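Local structure of photosystem II extrinsic protein V (Arthrospira maxima, 1F1C) at residues L5-I10 against G14-L19; A68-Y73 against G115-Q120. The protein serves as an extrinsic lumenal subunit of photosystem II, a heme c-carrying cytochrome that probably stabilizes the oxygen-evolving complex and its ion environment and protects it against heat-induced inactivation. All coordinates share one frame; numbering follows the deposited sequence.

Contact 1. Residues L5-I10 against G14-L19; sequences LRTFPI and GDTAVL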
loop_
_atom_site.group_PDB
_atom_site.type_symbol
_atom_site.label_atom_id
_atom_site.label_comp_id
_atom_site.label_asym_id
_atom_site.label_seq_id
_atom_site.Cartn_x
_atom_site.Cartn_y
_atom_site.Cartn_z
ATOM N N LEU A 5 -1.033 28.825 18.473
ATOM C CA LEU A 5 -0.413 27.748 17.722
ATOM C C LEU A 5 -1.381 26.587 17.574
ATOM O O LEU A 5 -1.312 25.830 16.603
ATOM C CB LEU A 5 0.852 27.267 18.432
ATOM C CG LEU A 5 2.009 28.265 18.525
ATOM C CD1 LEU A 5 3.099 27.671 19.391
ATOM C CD2 LEU A 5 2.548 28.598 17.133
ATOM N N ARG A 6 -2.289 26.465 18.536
ATOM C CA ARG A 6 -3.268 25.389 18.552
ATOM C C ARG A 6 -4.558 25.725 17.809
ATOM O O ARG A 6 -5.576 25.066 18.003
ATOM C CB ARG A 6 -3.568 24.995 20.000
ATOM C CG ARG A 6 -2.367 24.361 20.704
ATOM C CD ARG A 6 -2.367 24.614 22.202
ATOM N NE ARG A 6 -3.587 24.146 22.846
ATOM C CZ ARG A 6 -4.407 24.927 23.545
ATOM N NH1 ARG A 6 -4.140 26.221 23.694
ATOM N NH2 ARG A 6 -5.499 24.415 24.096
ATOM N N THR A 7 -4.503 26.749 16.961
ATOM C CA THR A 7 -5.653 27.155 16.157
ATOM C C THR A 7 -5.398 26.641 14.740
ATOM O O THR A 7 -4.435 27.059 14.100
ATOM C CB THR A 7 -5.801 28.696 16.090
ATOM O OG1 THR A 7 -5.989 29.233 17.408
ATOM C CG2 THR A 7 -6.998 29.072 15.239
ATOM N N PHE A 8 -6.246 25.735 14.252
ATOM C CA PHE A 8 -6.066 25.193 12.914
ATOM C C PHE A 8 -7.324 25.351 12.089
ATOM O O PHE A 8 -8.403 25.588 12.628
ATOM C CB PHE A 8 -5.732 23.700 12.966
ATOM C CG PHE A 8 -4.789 23.328 14.058
ATOM C CD1 PHE A 8 -5.270 22.991 15.315
ATOM C CD2 PHE A 8 -3.413 23.339 13.843
ATOM C CE1 PHE A 8 -4.396 22.672 16.349
ATOM C CE2 PHE A 8 -2.526 23.021 14.871
ATOM C CZ PHE A 8 -3.018 22.687 16.127
ATOM N N PRO A 9 -7.200 25.231 10.762
ATOM C CA PRO A 9 -8.375 25.358 9.905
ATOM C C PRO A 9 -9.090 24.022 10.074
ATOM O O PRO A 9 -8.488 22.972 9.841
ATOM C CB PRO A 9 -7.780 25.493 8.502
ATOM C CG PRO A 9 -6.335 25.829 8.729
ATOM C CD PRO A 9 -5.980 25.069 9.960
ATOM N N ILE A 10 -10.351 24.042 10.491
ATOM C CA ILE A 10 -11.074 22.792 10.683
ATOM C C ILE A 10 -11.586 22.242 9.357
ATOM O O ILE A 10 -11.714 21.031 9.186
ATOM C CB ILE A 10 -12.270 22.963 11.641
ATOM C CG1 ILE A 10 -13.008 21.627 11.760
ATOM C CG2 ILE A 10 -13.197 24.052 11.131
ATOM C CD1 ILE A 10 -14.353 21.718 12.419
ATOM N N GLY A 14 -12.244 27.752 5.657
ATOM C CA GLY A 14 -11.513 28.720 6.448
ATOM C C GLY A 14 -11.875 28.763 7.922
ATOM O O GLY A 14 -11.260 29.515 8.675
ATOM N N ASP A 15 -12.868 27.985 8.347
ATOM C CA ASP A 15 -13.249 27.970 9.759
ATOM C C ASP A 15 -12.048 27.567 10.616
ATOM O O ASP A 15 -11.202 26.772 10.194
ATOM C CB ASP A 15 -14.378 26.969 10.023
ATOM C CG ASP A 15 -15.709 27.389 9.419
ATOM O OD1 ASP A 15 -15.788 28.477 8.806
ATOM O OD2 ASP A 15 -16.684 26.615 9.564
ATOM N N THR A 16 -11.974 28.111 11.825
ATOM C CA THR A 16 -10.881 27.775 12.722
ATOM C C THR A 16 -11.388 27.000 13.929
ATOM O O THR A 16 -12.548 27.110 14.315
ATOM C CB THR A 16 -10.125 29.038 13.215
ATOM O OG1 THR A 16 -11.055 29.966 13.778
ATOM C CG2 THR A 16 -9.381 29.702 12.062
ATOM N N ALA A 17 -10.503 26.198 14.506
ATOM C CA ALA A 17 -10.815 25.399 15.679
ATOM C C ALA A 17 -9.611 25.418 16.606
ATOM O O ALA A 17 -8.465 25.349 16.165
ATOM C CB ALA A 17 -11.131 23.974 15.276
ATOM N N VAL A 18 -9.862 25.517 17.895
ATOM C CA VAL A 18 -8.773 25.530 18.844
ATOM C C VAL A 18 -8.750 24.177 19.528
ATOM O O VAL A 18 -9.664 23.841 20.270
ATOM C CB VAL A 18 -8.961 26.639 19.887
ATOM C CG1 VAL A 18 -7.717 26.746 20.762
ATOM C CG2 VAL A 18 -9.245 27.966 19.186
ATOM N N LEU A 19 -7.725 23.382 19.255
ATOM C CA LEU A 19 -7.631 22.078 19.886
ATOM C C LEU A 19 -6.935 22.187 21.227
ATOM O O LEU A 19 -6.093 23.054 21.435
ATOM C CB LEU A 19 -6.866 21.091 19.000
ATOM C CG LEU A 19 -7.683 20.401 17.911
ATOM C CD1 LEU A 19 -8.187 21.437 16.914
ATOM C CD2 LEU A 19 -6.818 19.354 17.217
#

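Contact 2. Residues A68-Y73 against G115-Q120; sequences AALVDY and GYILLQ. With HEC (heme c), chain C.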
loop_
_atom_site.group_PDB
_atom_site.type_symbol
_atom_site.label_atom_id
_atom_site.label_comp_id
_atom_site.label_asym_id
_atom_site.label_seq_id
_atom_site.Cartn_x
_atom_site.Cartn_y
_atom_site.Cartn_z
ATOM N N ALA A 68 -10.633 18.588 8.655
ATOM C CA ALA A 68 -11.635 17.774 7.964
ATOM C C ALA A 68 -11.023 16.975 6.824
ATOM O O ALA A 68 -11.319 15.786 6.653
ATOM C CB ALA A 68 -12.774 18.658 7.423
ATOM N N ALA A 69 -10.174 17.636 6.043
ATOM C CA ALA A 69 -9.538 16.994 4.906
ATOM C C ALA A 69 -8.628 15.876 5.362
ATOM O O ALA A 69 -8.593 14.812 4.744
ATOM C CB ALA A 69 -8.758 18.014 4.107
ATOM N N LEU A 70 -7.903 16.105 6.452
ATOM C CA LEU A 70 -6.997 15.086 6.965
ATOM C C LEU A 70 -7.796 13.909 7.519
ATOM O O LEU A 70 -7.447 12.744 7.302
ATOM C CB LEU A 70 -6.088 15.674 8.044
ATOM C CG LEU A 70 -4.987 16.563 7.446
ATOM C CD1 LEU A 70 -4.140 17.160 8.559
ATOM C CD2 LEU A 70 -4.124 15.730 6.494
ATOM N N VAL A 71 -8.880 14.214 8.222
ATOM C CA VAL A 71 -9.713 13.157 8.771
ATOM C C VAL A 71 -10.292 12.310 7.640
ATOM O O VAL A 71 -10.299 11.079 7.724
ATOM C CB VAL A 71 -10.847 13.743 9.626
ATOM C CG1 VAL A 71 -11.807 12.635 10.053
ATOM C CG2 VAL A 71 -10.257 14.424 10.845
ATOM N N ASP A 72 -10.753 12.972 6.576
ATOM C CA ASP A 72 -11.321 12.289 5.412
ATOM C C ASP A 72 -10.288 11.364 4.807
ATOM O O ASP A 72 -10.581 10.217 4.447
ATOM C CB ASP A 72 -11.742 13.303 4.343
ATOM C CG ASP A 72 -12.232 12.638 3.056
ATOM O OD1 ASP A 72 -11.767 13.035 1.966
ATOM O OD2 ASP A 72 -13.086 11.727 3.126
ATOM N N TYR A 73 -9.072 11.883 4.684
ATOM C CA TYR A 73 -7.977 11.128 4.108
ATOM C C TYR A 73 -7.762 9.784 4.793
ATOM O O TYR A 73 -7.603 8.764 4.123
ATOM C CB TYR A 73 -6.674 11.928 4.167
ATOM C CG TYR A 73 -5.588 11.251 3.382
ATOM C CD1 TYR A 73 -5.451 11.474 2.006
ATOM C CD2 TYR A 73 -4.767 10.300 3.984
ATOM C CE1 TYR A 73 -4.519 10.758 1.252
ATOM C CE2 TYR A 73 -3.846 9.574 3.240
ATOM C CZ TYR A 73 -3.723 9.807 1.877
ATOM O OH TYR A 73 -2.796 9.097 1.150
ATOM N N GLY A 115 -4.868 17.227 14.030
ATOM C CA GLY A 115 -4.362 18.404 14.698
ATOM C C GLY A 115 -2.866 18.269 14.909
ATOM O O GLY A 115 -2.115 19.234 14.747
ATOM N N TYR A 116 -2.433 17.068 15.280
ATOM C CA TYR A 116 -1.013 16.806 15.508
ATOM C C TYR A 116 -0.212 17.080 14.237
ATOM O O TYR A 116 0.755 17.848 14.250
ATOM C CB TYR A 116 -0.796 15.346 15.937
ATOM C CG TYR A 116 0.662 14.964 16.011
ATOM C CD1 TYR A 116 1.495 15.512 16.981
ATOM C CD2 TYR A 116 1.219 14.087 15.081
ATOM C CE1 TYR A 116 2.850 15.201 17.024
ATOM C CE2 TYR A 116 2.568 13.766 15.118
ATOM C CZ TYR A 116 3.377 14.329 16.091
ATOM O OH TYR A 116 4.719 14.025 16.125
ATOM N N ILE A 117 -0.615 16.441 13.142
ATOM C CA ILE A 117 0.064 16.622 11.869
ATOM C C ILE A 117 0.201 18.101 11.519
ATOM O O ILE A 117 1.288 18.550 11.167
ATOM C CB ILE A 117 -0.687 15.893 10.716
ATOM C CG1 ILE A 117 -0.562 14.365 10.892
ATOM C CG2 ILE A 117 -0.135 16.363 9.359
ATOM C CD1 ILE A 117 -1.355 13.510 9.866
ATOM N N LEU A 118 -0.894 18.853 11.632
ATOM C CA LEU A 118 -0.896 20.283 11.307
ATOM C C LEU A 118 -0.090 21.124 12.293
ATOM O O LEU A 118 0.324 22.244 11.978
ATOM C CB LEU A 118 -2.335 20.824 11.254
ATOM C CG LEU A 118 -3.338 20.188 10.280
ATOM C CD1 LEU A 118 -4.711 20.805 10.525
ATOM C CD2 LEU A 118 -2.903 20.395 8.840
ATOM N N LEU A 119 0.128 20.593 13.489
ATOM C CA LEU A 119 0.881 21.317 14.498
ATOM C C LEU A 119 2.387 21.298 14.254
ATOM O O LEU A 119 3.040 22.325 14.361
ATOM C CB LEU A 119 0.605 20.732 15.881
ATOM C CG LEU A 119 1.391 21.366 17.038
ATOM C CD1 LEU A 119 0.951 22.805 17.252
ATOM C CD2 LEU A 119 1.158 20.549 18.302
ATOM N N GLN A 120 2.925 20.131 13.906
ATOM C CA GLN A 120 4.357 19.970 13.712
ATOM C C GLN A 120 5.111 21.075 12.982
ATOM O O GLN A 120 6.092 21.594 13.509
ATOM C CB GLN A 120 4.626 18.606 13.093
ATOM C CG GLN A 120 4.094 17.503 13.982
ATOM C CD GLN A 120 4.408 17.754 15.453
ATOM O OE1 GLN A 120 5.556 17.684 15.873
ATOM N NE2 GLN A 120 3.384 18.064 16.231
HETATM FE FE HEC C . 0.317 7.766 4.830
HETATM C CHA HEC C . 0.211 9.668 2.017
HETATM C CHB HEC C . -1.361 10.304 6.565
HETATM C CHC HEC C . 0.165 5.870 7.655
HETATM C CHD HEC C . 2.349 5.533 3.308
HETATM N NA HEC C . -0.467 9.539 4.371
HETATM C C1A HEC C . -0.430 10.164 3.154
HETATM C C2A HEC C . -1.029 11.467 3.261
HETATM C C3A HEC C . -1.462 11.644 4.510
HETATM C C4A HEC C . -1.076 10.471 5.211
HETATM C CMA HEC C . -2.371 12.735 5.053
HETATM C CAA HEC C . -1.191 12.461 2.161
HETATM C CBA HEC C . 0.091 13.251 2.107
HETATM C CGA HEC C . -0.018 14.424 1.176
HETATM O O1A HEC C . -1.072 14.563 0.526
HETATM O O2A HEC C . 0.947 15.203 1.091
HETATM N NB HEC C . -0.443 8.008 6.670
HETATM C C1B HEC C . -1.081 9.138 7.234
HETATM C C2B HEC C . -1.544 8.881 8.557
HETATM C C3B HEC C . -1.238 7.594 8.816
HETATM C C4B HEC C . -0.502 7.078 7.684
HETATM C CMB HEC C . -2.226 9.846 9.513
HETATM C CAB HEC C . -1.612 6.894 9.963
HETATM C CBB HEC C . -2.963 6.655 10.279
HETATM N NC HEC C . 1.116 6.097 5.368
HETATM C C1C HEC C . 0.972 5.452 6.585
HETATM C C2C HEC C . 1.723 4.243 6.622
HETATM C C3C HEC C . 2.296 4.089 5.393
HETATM C C4C HEC C . 1.946 5.289 4.627
HETATM C CMC HEC C . 1.917 3.329 7.830
HETATM C CAC HEC C . 3.181 3.040 5.031
HETATM C CBC HEC C . 2.775 1.672 5.067
HETATM N ND HEC C . 1.062 7.596 3.024
HETATM C C1D HEC C . 1.853 6.581 2.535
HETATM C C2D HEC C . 2.178 6.788 1.165
HETATM C C3D HEC C . 1.579 7.941 0.808
HETATM C C4D HEC C . 0.909 8.463 1.969
HETATM C CMD HEC C . 3.201 5.982 0.332
HETATM C CAD HEC C . 1.530 8.554 -0.596
HETATM C CBD HEC C . 0.362 8.020 -1.423
HETATM C CGD HEC C . 0.254 8.682 -2.794
HETATM O O1D HEC C . -0.052 9.885 -2.871
HETATM O O2D HEC C . 0.485 7.992 -3.807
#

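Contact 1. Residues L5-I10 against G14-L19
Phe-8 offers one edge of its ring to Leu-19, whose CD1 lies near the ring plane, 3.7 Å from Phe-8 CD1; the two side chains cross at about a right angle. The strands beneath, 7-9 and 16-18, form a beta hairpin joined by a short loop, strongly twisted, with their directions 146° apart. Phe-8 and Ala-17 are its hydrogen-bonded antiparallel pair: Phe-8 N reaches Ala-17 O at 3.0 Å in the carbonyl plane, and Ala-17 N reaches Phe-8 O at 2.9 Å. One further bond closes each end. Leu-19 N donates to Arg-6 O at 3.0 Å, whereas Ile-10 N meets Asp-15 O at 2.9 Å from above, 37° out of the carbonyl plane. Pro-9, which has no N-H to give, falls in the non-hydrogen-bonded pair with Thr-16, where none is called for.

Thr-7 and Val-18 share one face of the hairpin, Phe-8 and Ala-17 the other. With chi1 at -61°, Thr-7 OG1 stands beside the backbone N and bonds Glu-3 O, while CG2 turns to Thr-16 and lies 3.7 Å from Thr-16 CB. Just past the strand, Ile-10 CB rests 3.9 Å from Ala-17 CB, and Ile-10 CG2 leans over the beta carbon of Asp-15, whose OD2 is held by Asn-11. At the other end the bent chain of Arg-6 brings its guanidinium to the Leu-19 carbonyl, NH2 3.0 Å from Leu-19 O.

The hairpin lies at the surface, but the Phe-8 face turns inward: Phe-8 packs on Leu-119 and Lys-122 of helix 107-124, Leu-19 on Tyr-111 of the same helix, and both side chains touch Ile-67 at the start of helix 67-75.

Contact 2. Residues A68-Y73 against G115-Q120
Tyr-116 O accepts three bonds from its own helix: from Leu-119 N at 2.9 Å, from Gln-120 N and from Gln-120 NE2. The side-chain donor keeps the oxygen almost exactly in its amide plane, and the folded Gln-120 chain lays CG over one face of the Tyr-116 ring. This helix, 107-124, is the C-terminal helix of the cytochrome c fold, and here it meets helix 67-75 across the edge of the heme pocket. Between 68-73 and 115-120 the contact is apolar, with no hydrogen bond across it. Leu-70 carries the junction on a forked side chain, its CG anti to the carbonyl carbon (chi1 -75°), which sends the fork toward helix 107-124 and the heme. One branch, CD2, turns to the heme methyl CMA at 3.8 Å, while the other, CD1, points into the second helix. Ile-117 is divided likewise: its CG2 faces Leu-70, and its CD1 comes 3.8 Å from the heme methyl CMB. About one turn further along from Leu-70, Tyr-73 lies nearly parallel to the porphyrin with one ring face over pyrrole A, and meets the axial ligand His-90 edge-to-face. Between the helices themselves, Leu-70 and Leu-118 meet tip to tip, with Leu-70 CD1 a tight 3.5 Å from Leu-118 CD2.

Contact 1 is a surface hairpin of neighbours in sequence, held mainly by backbone bonds; contact 2 is a buried helix pair distant in sequence, near the centre of the chain, where a few apolar branches and the heme do the work. The two contacts share a border. Ile-10 O lies 2.7 Å from Ala-68 N, a probable hydrogen bond from the hairpin to helix 67-75. Against helix 107-124, Phe-8 CD2 packs on Leu-118 CB at 3.8 Å, and Leu-19 CD2 approaches Gly-115 CA at 3.6 Å. Leu-118, a member of contact 2, thus also packs against Phe-8 of contact 1, while the heme touches contact 2 alone.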